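Local coordinates for protein beta-d-glucoside glucohydrolase (PDB 3ZZ1) that probably hydrolyses terminal, non-reducing beta-D-glucosyl residues with release of beta-D-glucose, as a secreted family 3 beta-glucosidase of cellulose degradation, at residues Q95-H107 with Y306-H319. Residues are numbered along the deposited sequence; the frame is centred on the assembly and turned at random. Where two conformers were deposited one is given.
Sequences QFIGEEVKASGIH and YPSFNISRNVQGNH. With NAG (2-acetamido-2-deoxy-beta-D-glucopyranose), chain B.
The imidazole of His-319 has Phe-96 CB over one face, 4.0 Å from the ring centroid, and its CD2 lies over a face of the Phe-96 ring, planes 32° apart. At its edge, His-319 NE2 donates to Glu-99 OE1 at 2.5 Å and ND1 to Glu-100 OE2 at 2.8 Å. Imidazole suits this place, with a flat carbon face and two edge nitrogens; two carboxylates would probably favour its cationic form. Glu-100 OE2 uses its anti lone pair and is also hydrogen-bonded to Thr-73. With CG anti to the backbone N (chi1 -155°), the Tyr-306 ring meets His-107 CD2 with one face and Ile-106 O at its edge, where OH donates at 2.8 Å from above the carbonyl plane. The Arg-313 guanidinium, one face against Asn-310 CB, sends NH1 to Ala-103 O (2.9 Å) and Ser-308 O, and NH2 to Ser-308 OG. A leucine here would probably leave Ala-103 O without this donor and Ser-308 freer to move. Helix 87-103 of the TIM-barrel-like N-terminal domain thus meets the loop joining helices 282-298 and 320-329. It ends in a Schellman motif at Gly-105, where a side chain would strike Ser-308 O. Ser-104 O accepts from the backbone N of Asn-310, whose ND2 carries the N-linked glycan. Val-315 CG1 packs unusually tightly on Ala-103 CB (3.5 Å), suiting a small methyl.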
ATOM      1  N   GLN A  95      11.536   1.490   8.239  1.00 13.26           N
ATOM      2  CA  GLN A  95      12.507   1.550   9.337  1.00 13.52           C
ATOM      3  C   GLN A  95      11.934   2.240  10.574  1.00 13.19           C
ATOM      4  O   GLN A  95      12.080   1.751  11.700  1.00 13.19           O
ATOM      5  CB  GLN A  95      13.793   2.261   8.890  1.00 13.68           C
ATOM      6  CG  GLN A  95      14.868   2.366   9.992  1.00 15.11           C
ATOM      7  CD  GLN A  95      16.007   3.310   9.634  1.00 16.60           C
ATOM      8  OE1 GLN A  95      16.318   4.241  10.383  1.00 17.49           O
ATOM      9  NE2 GLN A  95      16.629   3.080   8.482  1.00 16.48           N
ATOM     10  N   PHE A  96      11.278   3.371  10.346  1.00 12.96           N
ATOM     11  CA  PHE A  96      10.718   4.176  11.424  1.00 12.80           C
ATOM     12  C   PHE A  96       9.563   3.436  12.108  1.00 12.72           C
ATOM     13  O   PHE A  96       9.474   3.430  13.336  1.00 12.69           O
ATOM     14  CB  PHE A  96      10.286   5.549  10.892  1.00 12.59           C
ATOM     15  CG  PHE A  96      11.432   6.512  10.648  1.00 12.45           C
ATOM     16  CD1 PHE A  96      12.762   6.089  10.684  1.00 12.89           C
ATOM     17  CD2 PHE A  96      11.171   7.847  10.362  1.00 12.64           C
ATOM     18  CE1 PHE A  96      13.813   6.985  10.456  1.00 12.77           C
ATOM     19  CE2 PHE A  96      12.213   8.757  10.132  1.00 12.41           C
ATOM     20  CZ  PHE A  96      13.536   8.325  10.184  1.00 12.74           C
ATOM     21  N   ILE A  97       8.702   2.799  11.313  1.00 12.64           N
ATOM     22  CA  ILE A  97       7.647   1.920  11.839  1.00 12.68           C
ATOM     23  C   ILE A  97       8.263   0.788  12.663  1.00 12.65           C
ATOM     24  O   ILE A  97       7.815   0.509  13.774  1.00 12.67           O
ATOM     25  CB  ILE A  97       6.734   1.344  10.712  1.00 12.57           C
ATOM     26  CG1 ILE A  97       5.779   2.428  10.200  1.00 12.67           C
ATOM     27  CG2 ILE A  97       5.929   0.136  11.207  1.00 12.24           C
ATOM     28  CD1 ILE A  97       5.095   2.109   8.890  1.00 12.56           C
ATOM     29  N   GLY A  98       9.297   0.155  12.113  1.00 12.81           N
ATOM     30  CA  GLY A  98      10.034  -0.898  12.811  1.00 12.71           C
ATOM     31  C   GLY A  98      10.547  -0.443  14.164  1.00 12.53           C
ATOM     32  O   GLY A  98      10.369  -1.139  15.170  1.00 12.40           O
ATOM     33  N   GLU A  99      11.175   0.734  14.187  1.00 12.36           N
ATOM     34  CA  GLU A  99      11.719   1.313  15.422  1.00 12.33           C
ATOM     35  C   GLU A  99      10.661   1.477  16.511  1.00 12.13           C
ATOM     36  O   GLU A  99      10.897   1.123  17.671  1.00 12.03           O
ATOM     37  CB  GLU A  99      12.404   2.654  15.143  1.00 12.18           C
ATOM     38  CG  GLU A  99      13.800   2.508  14.555  1.00 13.42           C
ATOM     39  CD  GLU A  99      14.420   3.830  14.133  1.00 14.28           C
ATOM     40  OE1 GLU A  99      13.967   4.894  14.605  1.00 15.43           O
ATOM     41  OE2 GLU A  99      15.374   3.804  13.328  1.00 15.32           O
ATOM     42  N   GLU A 100       9.497   1.996  16.123  1.00 11.76           N
ATOM     43  CA  GLU A 100       8.398   2.237  17.063  1.00 11.84           C
ATOM     44  C   GLU A 100       7.769   0.942  17.559  1.00 11.71           C
ATOM     45  O   GLU A 100       7.416   0.832  18.733  1.00 11.89           O
ATOM     46  CB  GLU A 100       7.338   3.150  16.438  1.00 11.58           C
ATOM     47  CG  GLU A 100       7.908   4.496  16.015  1.00 11.20           C
ATOM     48  CD  GLU A 100       6.896   5.625  16.000  1.00 11.15           C
ATOM     49  OE1 GLU A 100       5.700   5.372  16.238  1.00 10.63           O
ATOM     50  OE2 GLU A 100       7.312   6.781  15.749  1.00 11.48           O
ATOM     51  N   VAL A 101       7.643  -0.034  16.662  1.00 11.67           N
ATOM     52  CA  VAL A 101       7.088  -1.346  17.000  1.00 11.72           C
ATOM     53  C   VAL A 101       7.953  -2.067  18.038  1.00 11.90           C
ATOM     54  O   VAL A 101       7.432  -2.535  19.058  1.00 11.88           O
ATOM     55  CB  VAL A 101       6.874  -2.220  15.737  1.00 11.69           C
ATOM     56  CG1 VAL A 101       6.408  -3.613  16.110  1.00 11.26           C
ATOM     57  CG2 VAL A 101       5.860  -1.560  14.801  1.00 11.53           C
ATOM     58  N   LYS A 102       9.264  -2.135  17.789  1.00 12.09           N
ATOM     59  CA  LYS A 102      10.201  -2.760  18.723  0.50 12.11           C
ATOM     60  C   LYS A 102      10.223  -2.002  20.046  1.00 12.19           C
ATOM     61  O   LYS A 102      10.173  -2.609  21.123  1.00 12.14           O
ATOM     62  CB  LYS A 102      11.607  -2.828  18.115  0.50 12.16           C
ATOM     63  CG  LYS A 102      12.629  -3.578  18.960  0.50 12.09           C
ATOM     64  CD  LYS A 102      13.821  -4.004  18.119  0.50 12.02           C
ATOM     65  CE  LYS A 102      14.930  -4.590  18.978  0.50 12.18           C
ATOM     66  NZ  LYS A 102      15.697  -3.533  19.691  0.50 12.07           N
ATOM     67  N   ALA A 103      10.286  -0.672  19.956  1.00 12.17           N
ATOM     68  CA  ALA A 103      10.320   0.177  21.141  1.00 12.16           C
ATOM     69  C   ALA A 103       9.075  -0.007  22.010  1.00 12.11           C
ATOM     70  O   ALA A 103       9.114   0.238  23.220  1.00 12.18           O
ATOM     71  CB  ALA A 103      10.506   1.637  20.753  1.00 11.98           C
ATOM     72  N   SER A 104       7.982  -0.451  21.390  1.00 11.94           N
ATOM     73  CA  SER A 104       6.733  -0.730  22.104  1.00 11.89           C
ATOM     74  C   SER A 104       6.642  -2.192  22.562  1.00 11.78           C
ATOM     75  O   SER A 104       5.669  -2.590  23.206  1.00 11.78           O
ATOM     76  CB  SER A 104       5.524  -0.368  21.231  1.00 12.10           C
ATOM     77  OG  SER A 104       5.529   1.011  20.895  1.00 12.35           O
ATOM     78  N   GLY A 105       7.657  -2.986  22.223  1.00 11.55           N
ATOM     79  CA  GLY A 105       7.747  -4.371  22.678  1.00 11.43           C
ATOM     80  C   GLY A 105       6.825  -5.319  21.946  1.00 11.38           C
ATOM     81  O   GLY A 105       6.378  -6.322  22.507  1.00 11.58           O
ATOM     82  N   ILE A 106       6.543  -4.989  20.689  1.00 11.33           N
ATOM     83  CA  ILE A 106       5.752  -5.825  19.802  1.00 11.01           C
ATOM     84  C   ILE A 106       6.705  -6.562  18.869  1.00 11.21           C
ATOM     85  O   ILE A 106       7.622  -5.953  18.309  1.00 11.53           O
ATOM     86  CB  ILE A 106       4.775  -4.968  18.968  1.00 11.09           C
ATOM     87  CG1 ILE A 106       3.804  -4.219  19.888  1.00 11.17           C
ATOM     88  CG2 ILE A 106       4.027  -5.831  17.949  1.00 10.35           C
ATOM     89  CD1 ILE A 106       3.301  -2.905  19.322  1.00 10.44           C
ATOM     90  N   HIS A 107       6.481  -7.864  18.695  1.00 11.04           N
ATOM     91  CA  HIS A 107       7.320  -8.685  17.820  1.00 11.00           C
ATOM     92  C   HIS A 107       6.884  -8.642  16.352  1.00 10.95           C
ATOM     93  O   HIS A 107       7.726  -8.653  15.448  1.00 11.16           O
ATOM     94  CB  HIS A 107       7.346 -10.137  18.304  1.00 11.02           C
ATOM     95  CG  HIS A 107       7.718 -10.289  19.745  1.00 11.38           C
ATOM     96  ND1 HIS A 107       6.812 -10.675  20.710  1.00 10.88           N
ATOM     97  CD2 HIS A 107       8.894 -10.095  20.388  1.00 11.07           C
ATOM     98  CE1 HIS A 107       7.415 -10.718  21.885  1.00 11.12           C
ATOM     99  NE2 HIS A 107       8.678 -10.369  21.716  1.00 11.42           N
ATOM    100  N   TYR A 306      15.051  -7.617  24.256  1.00 14.34           N
ATOM    101  CA  TYR A 306      13.919  -7.090  23.498  1.00 13.92           C
ATOM    102  C   TYR A 306      12.986  -6.370  24.464  1.00 13.67           C
ATOM    103  O   TYR A 306      12.662  -6.918  25.518  1.00 13.64           O
ATOM    104  CB  TYR A 306      13.161  -8.211  22.776  1.00 13.95           C
ATOM    105  CG  TYR A 306      12.403  -7.738  21.550  1.00 13.41           C
ATOM    106  CD1 TYR A 306      13.030  -7.672  20.307  1.00 13.32           C
ATOM    107  CD2 TYR A 306      11.064  -7.353  21.635  1.00 13.73           C
ATOM    108  CE1 TYR A 306      12.350  -7.235  19.178  1.00 13.70           C
ATOM    109  CE2 TYR A 306      10.368  -6.909  20.504  1.00 13.59           C
ATOM    110  CZ  TYR A 306      11.021  -6.852  19.280  1.00 13.61           C
ATOM    111  OH  TYR A 306      10.351  -6.423  18.156  1.00 12.66           O
ATOM    112  N   PRO A 307      12.556  -5.141  24.118  1.00 13.49           N
ATOM    113  CA  PRO A 307      11.702  -4.380  25.024  1.00 13.39           C
ATOM    114  C   PRO A 307      10.408  -5.119  25.340  1.00 13.50           C
ATOM    115  O   PRO A 307       9.914  -5.888  24.514  1.00 13.70           O
ATOM    116  CB  PRO A 307      11.408  -3.099  24.238  1.00 13.24           C
ATOM    117  CG  PRO A 307      12.553  -2.965  23.295  1.00 13.36           C
ATOM    118  CD  PRO A 307      12.843  -4.384  22.886  1.00 13.69           C
ATOM    119  N   SER A 308       9.884  -4.898  26.539  1.00 13.60           N
ATOM    120  CA  SER A 308       8.625  -5.497  26.956  1.00 13.75           C
ATOM    121  C   SER A 308       7.475  -4.730  26.311  1.00 13.97           C
ATOM    122  O   SER A 308       7.643  -3.573  25.903  1.00 13.77           O
ATOM    123  CB  SER A 308       8.502  -5.455  28.476  1.00 13.56           C
ATOM    124  OG  SER A 308       8.503  -4.114  28.916  1.00 13.51           O
ATOM    125  N   PHE A 309       6.318  -5.378  26.217  1.00 14.10           N
ATOM    126  CA  PHE A 309       5.151  -4.768  25.592  1.00 14.45           C
ATOM    127  C   PHE A 309       4.608  -3.606  26.418  1.00 14.67           C
ATOM    128  O   PHE A 309       4.275  -3.767  27.592  1.00 14.60           O
ATOM    129  CB  PHE A 309       4.040  -5.799  25.346  1.00 14.28           C
ATOM    130  CG  PHE A 309       2.745  -5.189  24.866  1.00 14.33           C
ATOM    131  CD1 PHE A 309       2.606  -4.770  23.545  1.00 14.09           C
ATOM    132  CD2 PHE A 309       1.668  -5.020  25.739  1.00 14.16           C
ATOM    133  CE1 PHE A 309       1.412  -4.199  23.093  1.00 13.74           C
ATOM    134  CE2 PHE A 309       0.475  -4.449  25.298  1.00 14.60           C
ATOM    135  CZ  PHE A 309       0.345  -4.038  23.969  1.00 13.52           C
ATOM    136  N   ASN A 310       4.520  -2.441  25.784  1.00 14.89           N
ATOM    137  CA  ASN A 310       3.935  -1.269  26.405  1.00 15.26           C
ATOM    138  C   ASN A 310       3.618  -0.229  25.337  1.00 15.28           C
ATOM    139  O   ASN A 310       4.521   0.366  24.745  1.00 15.01           O
ATOM    140  CB  ASN A 310       4.876  -0.712  27.482  1.00 15.52           C
ATOM    141  CG  ASN A 310       4.293   0.470  28.231  1.00 16.41           C
ATOM    142  OD1 ASN A 310       3.289   1.062  27.822  1.00 15.94           O
ATOM    143  ND2 ASN A 310       4.929   0.821  29.343  1.00 18.04           N
ATOM    144  N   ILE A 311       2.329  -0.025  25.085  1.00 15.38           N
ATOM    145  CA  ILE A 311       1.893   0.931  24.057  1.00 15.59           C
ATOM    146  C   ILE A 311       1.589   2.321  24.626  1.00 15.56           C
ATOM    147  O   ILE A 311       1.001   3.163  23.948  1.00 15.93           O
ATOM    148  CB  ILE A 311       0.711   0.385  23.202  1.00 15.59           C
ATOM    149  CG1 ILE A 311      -0.373  -0.222  24.098  1.00 15.62           C
ATOM    150  CG2 ILE A 311       1.226  -0.639  22.168  1.00 15.29           C
ATOM    151  CD1 ILE A 311      -1.654  -0.565  23.376  1.00 17.31           C
ATOM    152  N   SER A 312       2.007   2.565  25.865  1.00 15.54           N
ATOM    153  CA  SER A 312       1.903   3.903  26.453  1.00 15.60           C
ATOM    154  C   SER A 312       3.203   4.693  26.279  1.00 15.70           C
ATOM    155  O   SER A 312       3.225   5.918  26.462  1.00 15.74           O
ATOM    156  CB  SER A 312       1.504   3.827  27.929  1.00 15.43           C
ATOM    157  OG  SER A 312       0.185   3.326  28.067  1.00 15.66           O
ATOM    158  N   ARG A 313       4.276   3.990  25.920  1.00 15.68           N
ATOM    159  CA  ARG A 313       5.586   4.605  25.713  1.00 15.73           C
ATOM    160  C   ARG A 313       5.571   5.579  24.553  1.00 16.03           C
ATOM    161  O   ARG A 313       4.997   5.284  23.497  1.00 16.28           O
ATOM    162  CB  ARG A 313       6.640   3.539  25.426  1.00 15.76           C
ATOM    163  CG  ARG A 313       7.271   2.926  26.641  1.00 14.54           C
ATOM    164  CD  ARG A 313       8.225   1.825  26.227  1.00 13.64           C
ATOM    165  NE  ARG A 313       8.308   0.793  27.258  1.00 11.69           N
ATOM    166  CZ  ARG A 313       8.467  -0.502  27.010  1.00 12.04           C
ATOM    167  NH1 ARG A 313       8.560  -0.940  25.760  1.00 11.36           N
ATOM    168  NH2 ARG A 313       8.525  -1.362  28.019  1.00 12.04           N
ATOM    169  N   ASN A 314       6.210   6.732  24.753  1.00 16.08           N
ATOM    170  CA  ASN A 314       6.430   7.696  23.682  1.00 16.14           C
ATOM    171  C   ASN A 314       7.637   7.264  22.865  1.00 16.07           C
ATOM    172  O   ASN A 314       8.788   7.452  23.276  1.00 15.95           O
ATOM    173  CB  ASN A 314       6.626   9.111  24.235  1.00 16.10           C
ATOM    174  CG  ASN A 314       6.640  10.181  23.141  1.00 17.19           C
ATOM    175  OD1 ASN A 314       6.949   9.911  21.973  1.00 17.37           O
ATOM    176  ND2 ASN A 314       6.311  11.411  23.525  1.00 17.74           N
ATOM    177  N   VAL A 315       7.355   6.680  21.705  1.00 15.82           N
ATOM    178  CA  VAL A 315       8.384   6.100  20.845  1.00 15.62           C
ATOM    179  C   VAL A 315       8.578   6.893  19.543  1.00 15.63           C
ATOM    180  O   VAL A 315       9.218   6.414  18.604  1.00 15.71           O
ATOM    181  CB  VAL A 315       8.058   4.617  20.531  1.00 15.79           C
ATOM    182  CG1 VAL A 315       7.994   3.797  21.825  1.00 15.61           C
ATOM    183  CG2 VAL A 315       6.733   4.495  19.747  1.00 14.90           C
ATOM    184  N   GLN A 316       8.036   8.109  19.501  1.00 15.57           N
ATOM    185  CA  GLN A 316       8.008   8.916  18.277  1.00 15.62           C
ATOM    186  C   GLN A 316       9.382   9.386  17.809  1.00 15.65           C
ATOM    187  O   GLN A 316       9.676   9.340  16.612  1.00 15.68           O
ATOM    188  CB  GLN A 316       7.081  10.128  18.438  1.00 15.82           C
ATOM    189  CG  GLN A 316       5.601   9.786  18.569  1.00 15.68           C
ATOM    190  CD  GLN A 316       4.770  10.979  18.985  1.00 15.98           C
ATOM    191  OE1 GLN A 316       4.563  11.913  18.209  1.00 15.47           O
ATOM    192  NE2 GLN A 316       4.283  10.952  20.220  1.00 15.62           N
ATOM    193  N   GLY A 317      10.216   9.834  18.747  1.00 15.36           N
ATOM    194  CA  GLY A 317      11.471  10.497  18.401  1.00 15.31           C
ATOM    195  C   GLY A 317      11.225  11.616  17.398  1.00 15.17           C
ATOM    196  O   GLY A 317      10.313  12.427  17.577  1.00 15.04           O
ATOM    197  N   ASN A 318      12.033  11.650  16.340  1.00 15.04           N
ATOM    198  CA  ASN A 318      11.885  12.622  15.262  0.50 15.00           C
ATOM    199  C   ASN A 318      11.316  11.978  13.985  1.00 14.93           C
ATOM    200  O   ASN A 318      11.526  12.489  12.877  1.00 15.07           O
ATOM    201  CB  ASN A 318      13.240  13.283  14.982  0.50 15.10           C
ATOM    202  CG  ASN A 318      13.108  14.688  14.422  0.50 15.24           C
ATOM    203  OD1 ASN A 318      14.106  15.350  14.148  0.50 16.00           O
ATOM    204  ND2 ASN A 318      11.876  15.149  14.250  0.50 15.09           N
ATOM    205  N   HIS A 319      10.612  10.856  14.144  1.00 14.39           N
ATOM    206  CA  HIS A 319      10.036  10.125  13.006  1.00 13.90           C
ATOM    207  C   HIS A 319       9.035  10.940  12.172  1.00 13.74           C
ATOM    208  O   HIS A 319       8.760  10.588  11.026  1.00 13.55           O
ATOM    209  CB  HIS A 319       9.374   8.812  13.455  1.00 13.90           C
ATOM    210  CG  HIS A 319      10.332   7.799  14.006  1.00 13.55           C
ATOM    211  ND1 HIS A 319       9.970   6.888  14.973  1.00 13.58           N
ATOM    212  CD2 HIS A 319      11.638   7.566  13.741  1.00 13.27           C
ATOM    213  CE1 HIS A 319      11.007   6.126  15.268  1.00 13.65           C
ATOM    214  NE2 HIS A 319      12.033   6.520  14.536  1.00 13.21           N
TER
HETATM  215  C1  NAG B 911       4.506   1.946  30.129  1.00 20.18           C
HETATM  216  C2  NAG B 911       4.787   1.740  31.614  1.00 21.93           C
HETATM  217  C3  NAG B 911       4.550   3.034  32.401  1.00 22.13           C
HETATM  218  C4  NAG B 911       5.238   4.228  31.733  1.00 22.20           C
HETATM  219  C5  NAG B 911       4.840   4.299  30.266  1.00 21.82           C
HETATM  220  C6  NAG B 911       5.498   5.468  29.533  1.00 22.19           C
HETATM  221  C7  NAG B 911       4.462  -0.481  32.603  1.00 21.99           C
HETATM  222  C8  NAG B 911       3.457  -1.510  33.020  1.00 21.97           C
HETATM  223  N2  NAG B 911       3.964   0.639  32.083  1.00 22.00           N
HETATM  224  O3  NAG B 911       5.078   2.888  33.698  1.00 23.49           O
HETATM  225  O4  NAG B 911       4.887   5.431  32.373  1.00 22.61           O
HETATM  226  O5  NAG B 911       5.210   3.079  29.659  1.00 21.23           O
HETATM  227  O6  NAG B 911       6.874   5.218  29.328  1.00 22.18           O
HETATM  228  O7  NAG B 911       5.666  -0.698  32.753  1.00 22.37           O
HETATM  229  O   HOH W   1       3.945   3.002  21.950  1.00  9.35           O
HETATM  230  O   HOH W   2       8.104  -8.236  24.280  1.00 17.35           O